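Conserved hypothetical secreted protein (Helicobacter pylori, PDB 4RNZ) is a cell shape-determining M23B metallopeptidase that probably cuts peptidoglycan with a zinc ion. Local coordinates at residues A[115-120]-A[305-310]; A[121-126]-A[256-261]. One frame throughout, in Å; residues are numbered along the deposited sequence.

Both contacts join the Csd3 second domain to the M23 peptidase domain, and their centres lie about 8 Å apart. Interaction 1 uses helix 112-121 and the hairpin turn at 305-310. Interaction 2 uses the loop that follows the same helix and the hairpin turn at 256-261. The two turns sit side by side because strands 260-267 and 299-306 are antiparallel neighbours. Asn307 N lies 2.9 Å from Glu259 O, a probable backbone hydrogen bond. Asn120 of the helix also packs on the second turn, its CB 3.4 Å from Glu259 OE1. Both contacts lie away from the zinc site of Glu34, His219, Asp223 and His301.

Interaction 1 of 2, residues A[115-120]-A[305-310]; sequences ANQLMN and YKNSRP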
loop_
_atom_site.group_PDB
_atom_site.type_symbol
_atom_site.label_atom_id
_atom_site.label_comp_id
_atom_site.label_asym_id
_atom_site.label_seq_id
_atom_site.Cartn_x
_atom_site.Cartn_y
_atom_site.Cartn_z
ATOM N N ALA A 115 -6.604 -5.941 10.749
ATOM C CA ALA A 115 -6.164 -7.157 11.431
ATOM C C ALA A 115 -4.960 -7.740 10.703
ATOM O O ALA A 115 -3.954 -8.071 11.329
ATOM C CB ALA A 115 -7.305 -8.153 11.493
ATOM N N ASN A 116 -5.028 -7.819 9.377
ATOM C CA ASN A 116 -3.896 -8.324 8.570
ATOM C C ASN A 116 -2.645 -7.465 8.688
ATOM O O ASN A 116 -1.525 -7.993 8.714
ATOM C CB ASN A 116 -4.237 -8.372 7.073
ATOM C CG ASN A 116 -5.276 -9.396 6.727
ATOM O OD1 ASN A 116 -5.549 -10.339 7.478
ATOM N ND2 ASN A 116 -5.842 -9.241 5.539
ATOM N N GLN A 117 -2.829 -6.141 8.716
ATOM C CA GLN A 117 -1.716 -5.220 8.921
ATOM C C GLN A 117 -1.030 -5.460 10.261
ATOM O O GLN A 117 0.195 -5.466 10.333
ATOM C CB GLN A 117 -2.159 -3.770 8.879
ATOM C CG GLN A 117 -2.506 -3.306 7.502
ATOM C CD GLN A 117 -2.798 -1.819 7.402
ATOM O OE1 GLN A 117 -2.532 -1.039 8.300
ATOM N NE2 GLN A 117 -3.315 -1.431 6.274
ATOM N N LEU A 118 -1.806 -5.690 11.311
ATOM C CA LEU A 118 -1.193 -5.993 12.621
ATOM C C LEU A 118 -0.420 -7.312 12.636
ATOM O O LEU A 118 0.677 -7.361 13.168
ATOM C CB LEU A 118 -2.224 -5.986 13.751
ATOM C CG LEU A 118 -1.501 -5.969 15.109
ATOM C CD1 LEU A 118 -1.093 -4.567 15.515
ATOM C CD2 LEU A 118 -2.349 -6.601 16.167
ATOM N N MET A 119 -1.004 -8.370 12.082
ATOM C CA MET A 119 -0.349 -9.666 12.025
ATOM C C MET A 119 0.980 -9.496 11.289
ATOM O O MET A 119 2.021 -9.955 11.748
ATOM C CB MET A 119 -1.195 -10.698 11.282
ATOM C CG MET A 119 -2.581 -11.011 11.843
ATOM S SD MET A 119 -2.688 -11.397 13.609
ATOM C CE MET A 119 -2.896 -9.765 14.281
ATOM N N ASN A 120 0.937 -8.794 10.164
ATOM C CA ASN A 120 2.124 -8.570 9.360
ATOM C C ASN A 120 3.185 -7.721 10.059
ATOM O O ASN A 120 4.366 -8.011 9.947
ATOM C CB ASN A 120 1.747 -7.990 7.983
ATOM C CG ASN A 120 1.242 -9.053 7.026
ATOM O OD1 ASN A 120 1.776 -10.160 6.979
ATOM N ND2 ASN A 120 0.217 -8.715 6.226
ATOM N N TYR A 305 4.507 -2.161 -3.404
ATOM C CA TYR A 305 3.271 -1.702 -2.743
ATOM C C TYR A 305 3.206 -2.277 -1.336
ATOM O O TYR A 305 3.246 -3.494 -1.182
ATOM C CB TYR A 305 2.057 -2.200 -3.512
ATOM C CG TYR A 305 1.985 -1.572 -4.864
ATOM C CD1 TYR A 305 2.704 -2.097 -5.929
ATOM C CD2 TYR A 305 1.230 -0.416 -5.078
ATOM C CE1 TYR A 305 2.695 -1.471 -7.166
ATOM C CE2 TYR A 305 1.200 0.196 -6.324
ATOM C CZ TYR A 305 1.954 -0.342 -7.348
ATOM O OH TYR A 305 1.947 0.243 -8.581
ATOM N N LYS A 306 3.135 -1.414 -0.328
ATOM C CA LYS A 306 2.950 -1.839 1.056
ATOM C C LYS A 306 1.511 -1.535 1.464
ATOM O O LYS A 306 1.132 -0.379 1.489
ATOM C CB LYS A 306 3.893 -1.094 1.994
ATOM C CG LYS A 306 3.727 -1.490 3.461
ATOM C CD LYS A 306 4.699 -0.768 4.389
ATOM C CE LYS A 306 4.373 -1.024 5.864
ATOM N NZ LYS A 306 5.430 -0.536 6.809
ATOM N N ASN A 307 0.739 -2.562 1.798
ATOM C CA ASN A 307 -0.654 -2.376 2.242
ATOM C C ASN A 307 -1.466 -1.624 1.180
ATOM O O ASN A 307 -2.271 -0.743 1.487
ATOM C CB ASN A 307 -0.702 -1.671 3.601
ATOM C CG ASN A 307 -0.310 -2.598 4.736
ATOM O OD1 ASN A 307 -0.634 -3.761 4.697
ATOM N ND2 ASN A 307 0.376 -2.078 5.740
ATOM N N SER A 308 -1.177 -1.970 -0.072
ATOM C CA SER A 308 -1.841 -1.452 -1.265
ATOM C C SER A 308 -1.288 -0.118 -1.773
ATOM O O SER A 308 -1.618 0.298 -2.883
ATOM C CB SER A 308 -3.375 -1.392 -1.054
ATOM O OG SER A 308 -3.716 -0.132 -0.466
ATOM N N ARG A 309 -0.435 0.548 -1.001
ATOM C CA ARG A 309 0.076 1.851 -1.365
ATOM C C ARG A 309 1.494 1.762 -1.948
ATOM O O ARG A 309 2.347 1.105 -1.390
ATOM C CB ARG A 309 0.087 2.754 -0.151
ATOM C CG ARG A 309 -1.324 3.049 0.374
ATOM C CD ARG A 309 -1.271 3.900 1.625
ATOM N NE ARG A 309 -0.815 3.134 2.777
ATOM C CZ ARG A 309 -1.604 2.518 3.667
ATOM N NH1 ARG A 309 -2.936 2.552 3.583
ATOM N NH2 ARG A 309 -1.045 1.862 4.677
ATOM N N PRO A 310 1.736 2.420 -3.086
ATOM C CA PRO A 310 3.082 2.411 -3.661
ATOM C C PRO A 310 4.072 3.047 -2.703
ATOM O O PRO A 310 3.757 4.033 -2.037
ATOM C CB PRO A 310 2.946 3.263 -4.947
ATOM C CG PRO A 310 1.601 3.907 -4.909
ATOM C CD PRO A 310 0.784 3.260 -3.836
HETATM O O HOH W 1 1.473 -3.889 8.218
HETATM O O HOH W 2 -1.511 -6.253 5.497
#
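A beta hairpin of the M23 peptidase sheet, strands 299-306 and 309-311, presents its type I' turn to helix 112-121 of the second domain. Asn307 and Ser308 are the two central residues of the turn, which is closed by backbone bonds between Lys306 and Arg309. Gln117 reaches from the helix and lays its amide over that of Asn307. The planes are 22° apart and the amides are stacked, so they meet over their faces and do not bond to each other. Gln117 CG lies 3.4 Å from Asn307 OD1, and Gln117 CD is 3.6 Å from Asn307 ND2. The Gln117 chain is extended beyond CG (chi2 -173°), which lays the amide along the Asn307 side chain, with Gln117 NE2 3.6 Å from Asn307 CG. NE2 bonds to Pro154 O and Gln153 OE1, which fix the rotation of the amide. Pro154 O also takes a bond from Arg309 NH1, so this carbonyl ties the helix side to the hairpin.

Two waters also bridge the interface and use both ends of the Asn307 amide. One donates to Gln117 O and accepts a longer bond, 3.3 Å, from Asn307 ND2. The other accepts from Asn120 ND2 and donates to Asn307 OD1 at 2.8 Å.

Interaction 2 of 2, residues A[121-126]-A[256-261]; sequences AYKKSV and HLNELR
The chain at 121-126 leaves helix 112-121 through a type I turn from Tyr122 to Ser125, and it faces the type II' turn from Leu257 to Leu260 of a beta hairpin in the M23 peptidase sheet. The backbones stay well apart: the CA atoms of Lys123 and Asn258 are 8.5 Å from each other. Side chains bridge the gap. Lys123 extends from the loop beyond CG and passes obliquely across the Asn258 side chain. Its CD rests 3.5 Å from Asn258 OD1 and 3.8 Å from Asn258 ND2, so the aliphatic part of the lysine touches the amide as well. The ammonium NZ then donates to Asn258 OD1 at 3.1 Å. The donor is tilted 30° from the carbonyl plane, with a C=O...donor angle of 142°. Lys123 is exposed, which places this bond at the outer margin of the domain interface.

Further in, Glu259 is buried beside the last residues of helix 112-121, where it also touches Asn120. Its chain bends at chi2 (-91°) and brings the carboxylate toward Ala121. Phe189 touches both Asn258 and Glu259. On the loop side, Ser125 is the N-cap of helix 126-129, and its OG accepts from Phe128 N. Toward Ala121 the approach is loose: Glu259 OE2 stops 4.1 Å from Ala121 N.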
loop_
_atom_site.group_PDB
_atom_site.type_symbol
_atom_site.label_atom_id
_atom_site.label_comp_id
_atom_site.label_asym_id
_atom_site.label_seq_id
_atom_site.Cartn_x
_atom_site.Cartn_y
_atom_site.Cartn_z
ATOM N N ALA A 121 2.762 -6.688 10.773
ATOM C CA ALA A 121 3.657 -5.803 11.489
ATOM C C ALA A 121 4.400 -6.536 12.595
ATOM O O ALA A 121 5.519 -6.191 12.910
ATOM C CB ALA A 121 2.893 -4.636 12.091
ATOM N N TYR A 122 3.745 -7.521 13.192
ATOM C CA TYR A 122 4.337 -8.299 14.280
ATOM C C TYR A 122 4.752 -9.706 13.822
ATOM O O TYR A 122 4.903 -10.613 14.648
ATOM C CB TYR A 122 3.344 -8.365 15.443
ATOM C CG TYR A 122 3.339 -7.119 16.286
ATOM C CD1 TYR A 122 4.268 -6.942 17.310
ATOM C CD2 TYR A 122 2.426 -6.105 16.062
ATOM C CE1 TYR A 122 4.296 -5.791 18.076
ATOM C CE2 TYR A 122 2.430 -4.962 16.836
ATOM C CZ TYR A 122 3.366 -4.798 17.839
ATOM O OH TYR A 122 3.367 -3.657 18.614
ATOM N N LYS A 123 4.955 -9.900 12.521
ATOM C CA LYS A 123 5.142 -11.263 12.019
ATOM C C LYS A 123 6.346 -11.995 12.626
ATOM O O LYS A 123 6.277 -13.213 12.839
ATOM C CB LYS A 123 5.219 -11.343 10.489
ATOM C CG LYS A 123 4.505 -12.598 10.005
ATOM C CD LYS A 123 4.835 -13.051 8.596
ATOM C CE LYS A 123 3.900 -14.196 8.236
ATOM N NZ LYS A 123 4.167 -14.798 6.903
ATOM N N LYS A 124 7.428 -11.271 12.911
ATOM C CA LYS A 124 8.614 -11.902 13.514
ATOM C C LYS A 124 8.696 -11.701 15.029
ATOM O O LYS A 124 9.707 -12.002 15.647
ATOM C CB LYS A 124 9.898 -11.382 12.844
ATOM C CG LYS A 124 10.031 -11.688 11.355
ATOM C CD LYS A 124 9.717 -13.139 10.979
ATOM C CE LYS A 124 10.573 -14.147 11.745
ATOM N NZ LYS A 124 10.257 -15.558 11.383
ATOM N N SER A 125 7.632 -11.204 15.636
ATOM C CA SER A 125 7.684 -10.821 17.027
ATOM C C SER A 125 7.446 -12.057 17.887
ATOM O O SER A 125 6.380 -12.684 17.808
ATOM C CB SER A 125 6.619 -9.768 17.324
ATOM O OG SER A 125 6.511 -9.530 18.703
ATOM N N VAL A 126 8.447 -12.401 18.695
ATOM C CA VAL A 126 8.333 -13.548 19.606
ATOM C C VAL A 126 7.283 -13.278 20.687
ATOM O O VAL A 126 6.406 -14.115 20.883
ATOM C CB VAL A 126 9.701 -14.073 20.157
ATOM C CG1 VAL A 126 10.536 -14.641 19.022
ATOM C CG2 VAL A 126 10.513 -13.017 20.884
ATOM N N HIS A 256 3.745 -11.568 -4.130
ATOM C CA HIS A 256 3.279 -11.124 -2.821
ATOM C C HIS A 256 4.070 -11.753 -1.694
ATOM O O HIS A 256 4.392 -12.949 -1.731
ATOM C CB HIS A 256 1.821 -11.506 -2.606
ATOM C CG HIS A 256 0.885 -10.886 -3.580
ATOM N ND1 HIS A 256 0.827 -11.272 -4.902
ATOM C CD2 HIS A 256 -0.036 -9.910 -3.433
ATOM C CE1 HIS A 256 -0.085 -10.552 -5.531
ATOM N NE2 HIS A 256 -0.633 -9.731 -4.660
ATOM N N LEU A 257 4.351 -10.940 -0.683
ATOM C CA LEU A 257 5.043 -11.382 0.512
ATOM C C LEU A 257 4.563 -10.515 1.650
ATOM O O LEU A 257 4.801 -9.294 1.656
ATOM C CB LEU A 257 6.574 -11.254 0.354
ATOM C CG LEU A 257 7.381 -11.722 1.572
ATOM C CD1 LEU A 257 7.268 -13.230 1.762
ATOM C CD2 LEU A 257 8.844 -11.315 1.456
ATOM N N ASN A 258 3.909 -11.145 2.631
ATOM C CA ASN A 258 3.319 -10.430 3.751
ATOM C C ASN A 258 2.464 -9.274 3.203
ATOM O O ASN A 258 1.636 -9.509 2.348
ATOM C CB ASN A 258 4.391 -9.971 4.739
ATOM C CG ASN A 258 5.202 -11.135 5.314
ATOM O OD1 ASN A 258 4.815 -12.292 5.213
ATOM N ND2 ASN A 258 6.322 -10.818 5.925
ATOM N N GLU A 259 2.680 -8.041 3.647
ATOM C CA GLU A 259 1.878 -6.912 3.157
ATOM C C GLU A 259 2.434 -6.249 1.883
ATOM O O GLU A 259 1.912 -5.221 1.436
ATOM C CB GLU A 259 1.644 -5.889 4.269
ATOM C CG GLU A 259 2.851 -5.092 4.772
ATOM C CD GLU A 259 3.577 -5.756 5.946
ATOM O OE1 GLU A 259 4.112 -6.873 5.742
ATOM O OE2 GLU A 259 3.645 -5.155 7.049
ATOM N N LEU A 260 3.453 -6.861 1.280
ATOM C CA LEU A 260 4.015 -6.358 0.034
ATOM C C LEU A 260 3.478 -7.007 -1.223
ATOM O O LEU A 260 3.258 -8.221 -1.313
ATOM C CB LEU A 260 5.557 -6.438 0.009
ATOM C CG LEU A 260 6.400 -5.648 1.021
ATOM C CD1 LEU A 260 7.903 -5.749 0.707
ATOM C CD2 LEU A 260 6.006 -4.184 1.119
ATOM N N ARG A 261 3.330 -6.170 -2.238
ATOM C CA ARG A 261 3.175 -6.619 -3.597
ATOM C C ARG A 261 4.304 -5.995 -4.440
ATOM O O ARG A 261 4.499 -4.776 -4.441
ATOM C CB ARG A 261 1.815 -6.162 -4.083
ATOM C CG ARG A 261 1.414 -6.515 -5.499
ATOM C CD ARG A 261 0.007 -5.933 -5.758
ATOM N NE ARG A 261 0.021 -5.462 -7.103
ATOM C CZ ARG A 261 -0.102 -4.216 -7.527
ATOM N NH1 ARG A 261 -0.412 -3.184 -6.740
ATOM N NH2 ARG A 261 0.071 -4.032 -8.812
#